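PDB 5NMU: Cbs-cp12 from Microcystis aeruginosa PCC 7806, which joins a pair of CBS domains to a CP12 domain, assembles into a hexamer, and probably takes part in the redox regulation of photosynthesis. Local coordinates for residues A[48-53]-A[107-112]; A[139-144]-A[171-176]; A[54-59]-A[102-107]. One frame throughout, in Å; residues are numbered along the deposited sequence.

Contact 1 (A[48-53]-A[107-112]); sequences DPYGIV and PVIQGK
Tyr50 and Ile109 are brought together by matching first torsions: in each, the chain leaves with its gamma branch (CG in Tyr50, CG1 in Ile109) beside the backbone N and anti to the carbonyl carbon, at chi1 -75° in the tyrosine. The second torsion of Ile109 then swings its CD1 methyl over the ring. CD1 of Ile109 stands 3.8 Å from the centroid of the Tyr50 ring and only 8° off its normal, which identifies a CH-pi contact over the middle of one face. Lys112 O lies at the edge of the same ring, in its plane, and accepts a short hydrogen bond of 2.6 Å from Tyr50 OH, which is tilted 32° from the carbonyl plane. Bond and methyl together probably restrict the rotation of the ring.

Further along, the extended Ile52 places its CD1 4.2 Å from CD of Pro107, a purely apolar touch. The nearest CA atoms, those of Ile52 and Pro107, are 7.5 Å apart, so side chains rather than paired backbones join the strands. Gly51 and Val53 pair instead with strand 38-41, and Val108 with strand 113-119, while Ile40 and Leu114 close in around the same apolar groups. Two small sheets facing each other through side chains, one from each CBS repeat, are characteristic of the tandem CBS pair, or Bateman module.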
# COMPACT_ATOMS: atom_id res chain seq x y z
N ASP A 48 -13.86 4.94 26.57
CA ASP A 48 -13.92 5.33 25.15
C ASP A 48 -12.51 5.68 24.67
O ASP A 48 -11.82 6.50 25.29
CB ASP A 48 -14.84 6.54 25.03
CG ASP A 48 -15.32 6.79 23.62
OD1 ASP A 48 -15.54 5.81 22.93
OD2 ASP A 48 -15.52 7.97 23.23
N PRO A 49 -12.07 5.09 23.55
CA PRO A 49 -10.68 5.39 23.13
C PRO A 49 -10.47 6.83 22.69
O PRO A 49 -11.41 7.52 22.40
CB PRO A 49 -10.47 4.45 21.97
CG PRO A 49 -11.86 4.25 21.40
CD PRO A 49 -12.71 4.15 22.62
N TYR A 50 -9.21 7.26 22.71
CA TYR A 50 -8.80 8.50 22.08
C TYR A 50 -8.88 8.38 20.57
O TYR A 50 -8.81 7.31 20.01
CB TYR A 50 -7.38 8.93 22.51
CG TYR A 50 -7.36 9.49 23.91
CD1 TYR A 50 -7.22 8.65 25.01
CD2 TYR A 50 -7.54 10.84 24.13
CE1 TYR A 50 -7.21 9.16 26.30
CE2 TYR A 50 -7.58 11.36 25.41
CZ TYR A 50 -7.40 10.51 26.50
OH TYR A 50 -7.40 11.03 27.75
N GLY A 51 -9.03 9.52 19.92
CA GLY A 51 -9.00 9.58 18.47
C GLY A 51 -8.14 10.74 18.08
O GLY A 51 -7.72 11.50 18.96
N ILE A 52 -7.85 10.86 16.80
CA ILE A 52 -7.04 11.93 16.27
C ILE A 52 -7.56 12.30 14.87
O ILE A 52 -7.98 11.44 14.11
CB ILE A 52 -5.52 11.57 16.23
CG1 ILE A 52 -4.66 12.83 15.89
CG2 ILE A 52 -5.25 10.42 15.25
CD1 ILE A 52 -3.19 12.63 16.23
N VAL A 53 -7.52 13.59 14.58
CA VAL A 53 -7.75 14.14 13.26
C VAL A 53 -6.56 15.06 12.93
O VAL A 53 -6.12 15.88 13.80
CB VAL A 53 -9.14 14.81 13.15
CG1 VAL A 53 -9.35 15.96 14.09
CG2 VAL A 53 -9.37 15.27 11.73
N PRO A 107 -1.38 11.02 19.91
CA PRO A 107 -1.47 11.54 21.30
C PRO A 107 -0.46 10.78 22.17
O PRO A 107 -0.22 9.59 21.92
CB PRO A 107 -2.89 11.17 21.74
CG PRO A 107 -3.21 9.97 20.92
CD PRO A 107 -2.56 10.21 19.55
N VAL A 108 0.12 11.51 23.11
CA VAL A 108 0.83 10.94 24.24
C VAL A 108 -0.13 10.70 25.40
O VAL A 108 -0.67 11.63 25.96
CB VAL A 108 2.01 11.78 24.71
CG1 VAL A 108 2.70 11.11 25.94
CG2 VAL A 108 3.01 11.95 23.58
N ILE A 109 -0.29 9.41 25.73
CA ILE A 109 -1.24 8.93 26.70
C ILE A 109 -0.58 8.06 27.81
O ILE A 109 0.17 7.10 27.53
CB ILE A 109 -2.29 8.03 26.00
CG1 ILE A 109 -2.97 8.74 24.83
CG2 ILE A 109 -3.36 7.61 27.00
CD1 ILE A 109 -3.58 10.05 25.20
N GLN A 110 -0.92 8.37 29.05
CA GLN A 110 -0.50 7.57 30.25
C GLN A 110 -1.79 7.03 30.84
O GLN A 110 -2.61 7.79 31.36
CB GLN A 110 0.26 8.47 31.24
CG GLN A 110 0.78 7.81 32.52
CD GLN A 110 1.63 8.78 33.40
OE1 GLN A 110 2.32 9.66 32.88
NE2 GLN A 110 1.58 8.61 34.73
N GLY A 111 -2.01 5.73 30.71
CA GLY A 111 -3.27 5.08 31.09
C GLY A 111 -4.42 5.61 30.22
O GLY A 111 -4.38 5.44 29.04
N LYS A 112 -5.41 6.24 30.83
CA LYS A 112 -6.49 6.97 30.15
C LYS A 112 -6.25 8.49 30.05
O LYS A 112 -7.15 9.20 29.58
CB LYS A 112 -7.82 6.70 30.88
CG LYS A 112 -8.02 7.47 32.21
CD LYS A 112 -9.41 7.15 32.76
CE LYS A 112 -9.88 7.98 33.96
NZ LYS A 112 -9.83 9.45 33.77

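Contact 2 (A[139-144]-A[171-176]); sequences EDEIEA and EELQAE
Glu141 comes first along 139-144 to meet the other helix, crossing Leu173 at about a right angle. Its OE1 lies 3.5 Å from CD2 of Leu173, while CD1 of the leucine rests 3.7 Å from the backbone O of Glu141. The carboxylate itself is engaged by Arg135, which also bridges to Glu176; this shared cation is likely to offset the like charges of the two glutamates, whose OE1 atoms are 6.6 Å apart.

Ile142 follows and uses both branches. CG1, beside the backbone N (chi1 -67°), slides past Leu173 and comes 3.7 Å from its CB, whereas CG2 meets NE2 of Gln174 at 3.6 Å. With an alanine here both branches are gone, which is likely to open a gap beside Leu173 and leave the Gln174 amide freer to turn. Next, Glu143 carries the outward side, forming salt bridges with Arg19 and Arg44 of the second subunit.

The segment axes approach to 9.5 Å at 154° between their directions, so here the two segments run roughly antiparallel. With the Cys153-Cys163 disulfide joining the same two helices, this is the helical hairpin characteristic of the CP12 domain.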
# COMPACT_ATOMS: atom_id res chain seq x y z
N GLU A 139 20.45 -4.70 22.08
CA GLU A 139 20.56 -5.67 23.19
C GLU A 139 20.14 -7.10 22.81
O GLU A 139 20.71 -8.05 23.34
CB GLU A 139 19.83 -5.20 24.47
CG GLU A 139 20.50 -4.03 25.20
CD GLU A 139 21.98 -4.28 25.68
OE1 GLU A 139 22.33 -5.38 26.17
OE2 GLU A 139 22.81 -3.33 25.60
N ASP A 140 19.16 -7.24 21.92
CA ASP A 140 18.78 -8.55 21.39
C ASP A 140 19.94 -9.08 20.52
O ASP A 140 20.27 -10.27 20.62
CB ASP A 140 17.46 -8.49 20.61
CG ASP A 140 16.28 -8.00 21.46
OD1 ASP A 140 16.08 -8.42 22.60
OD2 ASP A 140 15.53 -7.12 21.01
N GLU A 141 20.59 -8.20 19.75
CA GLU A 141 21.73 -8.62 18.91
C GLU A 141 22.92 -9.12 19.73
O GLU A 141 23.56 -10.05 19.33
CB GLU A 141 22.29 -7.51 18.03
CG GLU A 141 21.36 -6.92 17.00
CD GLU A 141 22.08 -5.98 16.04
OE1 GLU A 141 23.13 -6.34 15.50
OE2 GLU A 141 21.54 -4.90 15.78
N ILE A 142 23.23 -8.41 20.81
CA ILE A 142 24.27 -8.75 21.77
C ILE A 142 23.93 -10.12 22.39
O ILE A 142 24.76 -11.04 22.40
CB ILE A 142 24.44 -7.64 22.85
CG1 ILE A 142 25.00 -6.35 22.24
CG2 ILE A 142 25.34 -8.08 24.00
CD1 ILE A 142 25.05 -5.18 23.21
N GLU A 143 22.71 -10.25 22.90
CA GLU A 143 22.32 -11.48 23.54
C GLU A 143 22.42 -12.63 22.50
O GLU A 143 23.02 -13.66 22.79
CB GLU A 143 20.94 -11.34 24.21
CG GLU A 143 20.50 -12.55 25.06
CD GLU A 143 19.18 -12.31 25.84
OE1 GLU A 143 18.89 -13.13 26.77
OE2 GLU A 143 18.42 -11.34 25.53
N ALA A 144 21.90 -12.44 21.29
CA ALA A 144 22.05 -13.48 20.27
C ALA A 144 23.50 -13.83 19.91
O ALA A 144 23.86 -15.00 19.69
CB ALA A 144 21.23 -13.15 18.97
N GLU A 171 31.92 -8.18 21.26
CA GLU A 171 32.71 -7.06 21.72
C GLU A 171 32.32 -5.77 20.94
O GLU A 171 32.04 -4.73 21.55
CB GLU A 171 34.23 -7.41 21.66
CG GLU A 171 35.15 -6.25 21.21
CD GLU A 171 36.65 -6.41 21.58
OE1 GLU A 171 37.09 -5.56 22.38
OE2 GLU A 171 37.37 -7.33 21.06
N GLU A 172 32.34 -5.85 19.62
CA GLU A 172 32.00 -4.71 18.75
C GLU A 172 30.61 -4.20 19.05
O GLU A 172 30.43 -3.00 19.27
CB GLU A 172 32.14 -5.09 17.26
CG GLU A 172 33.61 -5.35 16.83
CD GLU A 172 34.48 -4.10 16.98
OE1 GLU A 172 34.13 -3.08 16.32
OE2 GLU A 172 35.48 -4.10 17.77
N LEU A 173 29.63 -5.11 19.14
CA LEU A 173 28.26 -4.72 19.48
C LEU A 173 28.23 -4.07 20.87
O LEU A 173 27.54 -3.07 21.03
CB LEU A 173 27.26 -5.87 19.39
CG LEU A 173 27.05 -6.53 18.00
CD1 LEU A 173 26.36 -7.87 18.14
CD2 LEU A 173 26.25 -5.66 17.04
N GLN A 174 28.99 -4.60 21.84
CA GLN A 174 29.02 -4.02 23.20
C GLN A 174 29.67 -2.62 23.27
O GLN A 174 29.21 -1.78 24.04
CB GLN A 174 29.66 -5.00 24.23
CG GLN A 174 28.65 -5.82 25.05
CD GLN A 174 29.16 -7.16 25.60
OE1 GLN A 174 30.37 -7.49 25.54
NE2 GLN A 174 28.24 -7.96 26.15
N ALA A 175 30.70 -2.37 22.46
CA ALA A 175 31.39 -1.06 22.39
C ALA A 175 30.44 0.02 21.94
O ALA A 175 30.37 1.12 22.51
CB ALA A 175 32.58 -1.13 21.44
N GLU A 176 29.69 -0.33 20.90
CA GLU A 176 28.70 0.55 20.30
C GLU A 176 27.60 0.93 21.33
O GLU A 176 27.36 2.12 21.54
CB GLU A 176 28.10 -0.15 19.08
CG GLU A 176 27.44 0.78 18.07
CD GLU A 176 26.75 0.03 16.95
OE1 GLU A 176 27.09 -1.16 16.70
OE2 GLU A 176 25.85 0.64 16.33

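Contact 3 (A[54-59]-A[102-107]); sequences TETDIV and RIRRAP
The nearest CA atoms across the contact, those of Thr54 and Arg105, are 7.8 Å apart, too far for direct pairing, so side chains make the contact. It joins the two CBS repeats where strand 51-54 of the first turns into helix 55-63, a turn closed by a capping box. Thr54 is the N-cap: its OG1, held between the backbone N and the carbonyl carbon, accepts from Asp57 N at 3.0 Å with an N-H...O angle of 158°, and more weakly from Thr56 N. In return Thr54 N donates to OD2 of Asp57 at 2.8 Å, meeting the anti side of the carboxylate 28° out of its plane.

With its hydroxyl turned to the helix, Thr54 offers its methyl to the second repeat: CG2 lies 3.9 Å from CD of Arg105, at the edge of that arginine's guanidinium. Thr56 instead receives Arg104, whose chain bends at chi3 and crosses it at about a right angle, so that NH2 of Arg104 comes 3.4 Å from CG2 of Thr56. Arg104 also comes close to its counterpart, Arg104 of the third subunit, placing this contact beside a subunit interface.

Glu55 and Arg105 supply the charges. OE1 of Glu55 is hydrogen-bonded to OG of Ser121 of the third subunit, while OE2 forms a salt bridge with Arg105. The carboxylate and guanidinium planes stand 72° apart. OE2 of Glu55 is 3.6 Å from NH2 of Arg105 but well out of the guanidinium plane, so no N-H points at it and the attraction is of charges alone. The directional link is made by a water, which donates to Glu55 OE2 at 2.8 Å and accepts from Arg105 NH2 at 2.9 Å, lying in the guanidinium plane.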
# COMPACT_ATOMS: atom_id res chain seq x y z
N THR A 54 -6.01 14.86 11.74
CA THR A 54 -4.76 15.51 11.31
C THR A 54 -4.96 16.38 10.13
O THR A 54 -5.98 16.26 9.43
CB THR A 54 -3.69 14.50 10.88
OG1 THR A 54 -4.05 13.87 9.64
CG2 THR A 54 -3.47 13.45 11.99
N GLU A 55 -3.98 17.25 9.90
CA GLU A 55 -3.93 18.04 8.66
C GLU A 55 -4.13 17.24 7.38
O GLU A 55 -4.76 17.72 6.43
CB GLU A 55 -2.65 18.86 8.58
CG GLU A 55 -1.37 18.03 8.54
CD GLU A 55 -0.13 18.89 8.42
OE1 GLU A 55 -0.29 20.10 8.43
OE2 GLU A 55 1.01 18.35 8.35
N THR A 56 -3.53 16.05 7.34
CA THR A 56 -3.55 15.17 6.19
C THR A 56 -4.95 14.59 6.05
O THR A 56 -5.42 14.47 4.91
CB THR A 56 -2.41 14.07 6.32
OG1 THR A 56 -1.11 14.71 6.41
CG2 THR A 56 -2.34 13.24 5.17
N ASP A 57 -5.65 14.28 7.15
CA ASP A 57 -7.04 13.83 7.02
C ASP A 57 -7.88 14.92 6.34
O ASP A 57 -8.74 14.62 5.48
CB ASP A 57 -7.72 13.52 8.39
CG ASP A 57 -7.06 12.37 9.16
OD1 ASP A 57 -6.78 11.33 8.51
OD2 ASP A 57 -6.83 12.49 10.39
N ILE A 58 -7.70 16.15 6.83
CA ILE A 58 -8.47 17.26 6.37
C ILE A 58 -8.21 17.57 4.88
O ILE A 58 -9.13 17.66 4.11
CB ILE A 58 -8.30 18.49 7.27
CG1 ILE A 58 -8.94 18.19 8.63
CG2 ILE A 58 -9.00 19.70 6.66
CD1 ILE A 58 -8.50 19.12 9.74
N VAL A 59 -6.94 17.67 4.50
CA VAL A 59 -6.57 17.93 3.12
C VAL A 59 -6.95 16.79 2.17
O VAL A 59 -7.50 17.04 1.05
CB VAL A 59 -5.06 18.25 3.06
CG1 VAL A 59 -4.59 18.35 1.62
CG2 VAL A 59 -4.78 19.53 3.83
N ARG A 102 2.91 4.05 9.59
CA ARG A 102 2.76 5.08 8.57
C ARG A 102 1.91 6.21 9.08
O ARG A 102 0.98 6.57 8.39
CB ARG A 102 2.13 4.56 7.27
CG ARG A 102 2.76 3.29 6.66
CD ARG A 102 3.82 3.59 5.59
NE ARG A 102 5.21 3.35 6.05
CZ ARG A 102 6.32 3.94 5.55
NH1 ARG A 102 6.26 4.89 4.56
NH2 ARG A 102 7.51 3.60 6.07
N ILE A 103 2.18 6.72 10.28
CA ILE A 103 1.56 7.94 10.77
C ILE A 103 2.64 8.94 11.03
O ILE A 103 3.81 8.59 11.03
CB ILE A 103 0.76 7.74 12.07
CG1 ILE A 103 1.66 7.18 13.17
CG2 ILE A 103 -0.48 6.86 11.78
CD1 ILE A 103 0.94 7.00 14.49
N ARG A 104 2.25 10.19 11.24
CA ARG A 104 3.20 11.28 11.48
C ARG A 104 2.99 11.92 12.83
O ARG A 104 3.77 12.81 13.20
CB ARG A 104 3.10 12.30 10.35
CG ARG A 104 3.63 11.69 9.04
CD ARG A 104 3.03 12.28 7.82
NE ARG A 104 1.55 12.21 7.81
CZ ARG A 104 0.81 11.24 7.31
NH1 ARG A 104 1.35 10.19 6.74
NH2 ARG A 104 -0.51 11.36 7.38
N ARG A 105 2.04 11.42 13.61
CA ARG A 105 1.47 12.19 14.73
C ARG A 105 0.64 11.28 15.65
O ARG A 105 -0.12 10.46 15.15
CB ARG A 105 0.50 13.16 13.99
CG ARG A 105 0.35 14.45 14.53
CD ARG A 105 -0.39 15.30 13.49
NE ARG A 105 0.43 15.52 12.33
CZ ARG A 105 1.49 16.30 12.24
NH1 ARG A 105 1.90 16.97 13.27
NH2 ARG A 105 2.17 16.39 11.11
N ALA A 106 0.75 11.40 16.98
CA ALA A 106 -0.03 10.56 17.92
C ALA A 106 -0.23 11.25 19.26
O ALA A 106 0.62 12.03 19.69
CB ALA A 106 0.63 9.21 18.12
N PRO A 107 -1.38 11.02 19.91
CA PRO A 107 -1.47 11.54 21.30
C PRO A 107 -0.46 10.78 22.17
O PRO A 107 -0.22 9.59 21.92
CB PRO A 107 -2.89 11.17 21.74
CG PRO A 107 -3.21 9.97 20.92
CD PRO A 107 -2.56 10.21 19.55
O HOH W 1 2.00 15.74 8.26

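Overall arrangement
Contacts 1 and 3, about 14 Å apart between centres, both join the two CBS repeats. They share Pro107 and strand 105-110, and strand 51-54 of contact 1 leads directly into helix 55-63 of contact 3. Apart from the shared Pro107, contact 3 lies between the two segments of contact 1 in sequence. Contact 2 comes later in the chain, in helices 138-156 and 161-178 of the CP12 part, its centre about 35 and 36 Å from those of contacts 1 and 3. The CP12 hairpin thus stands apart from the CBS pair of its own chain. Contacts 1 and 2 both border the second subunit, contact 3 the third, consistent with a hexamer built through both modules.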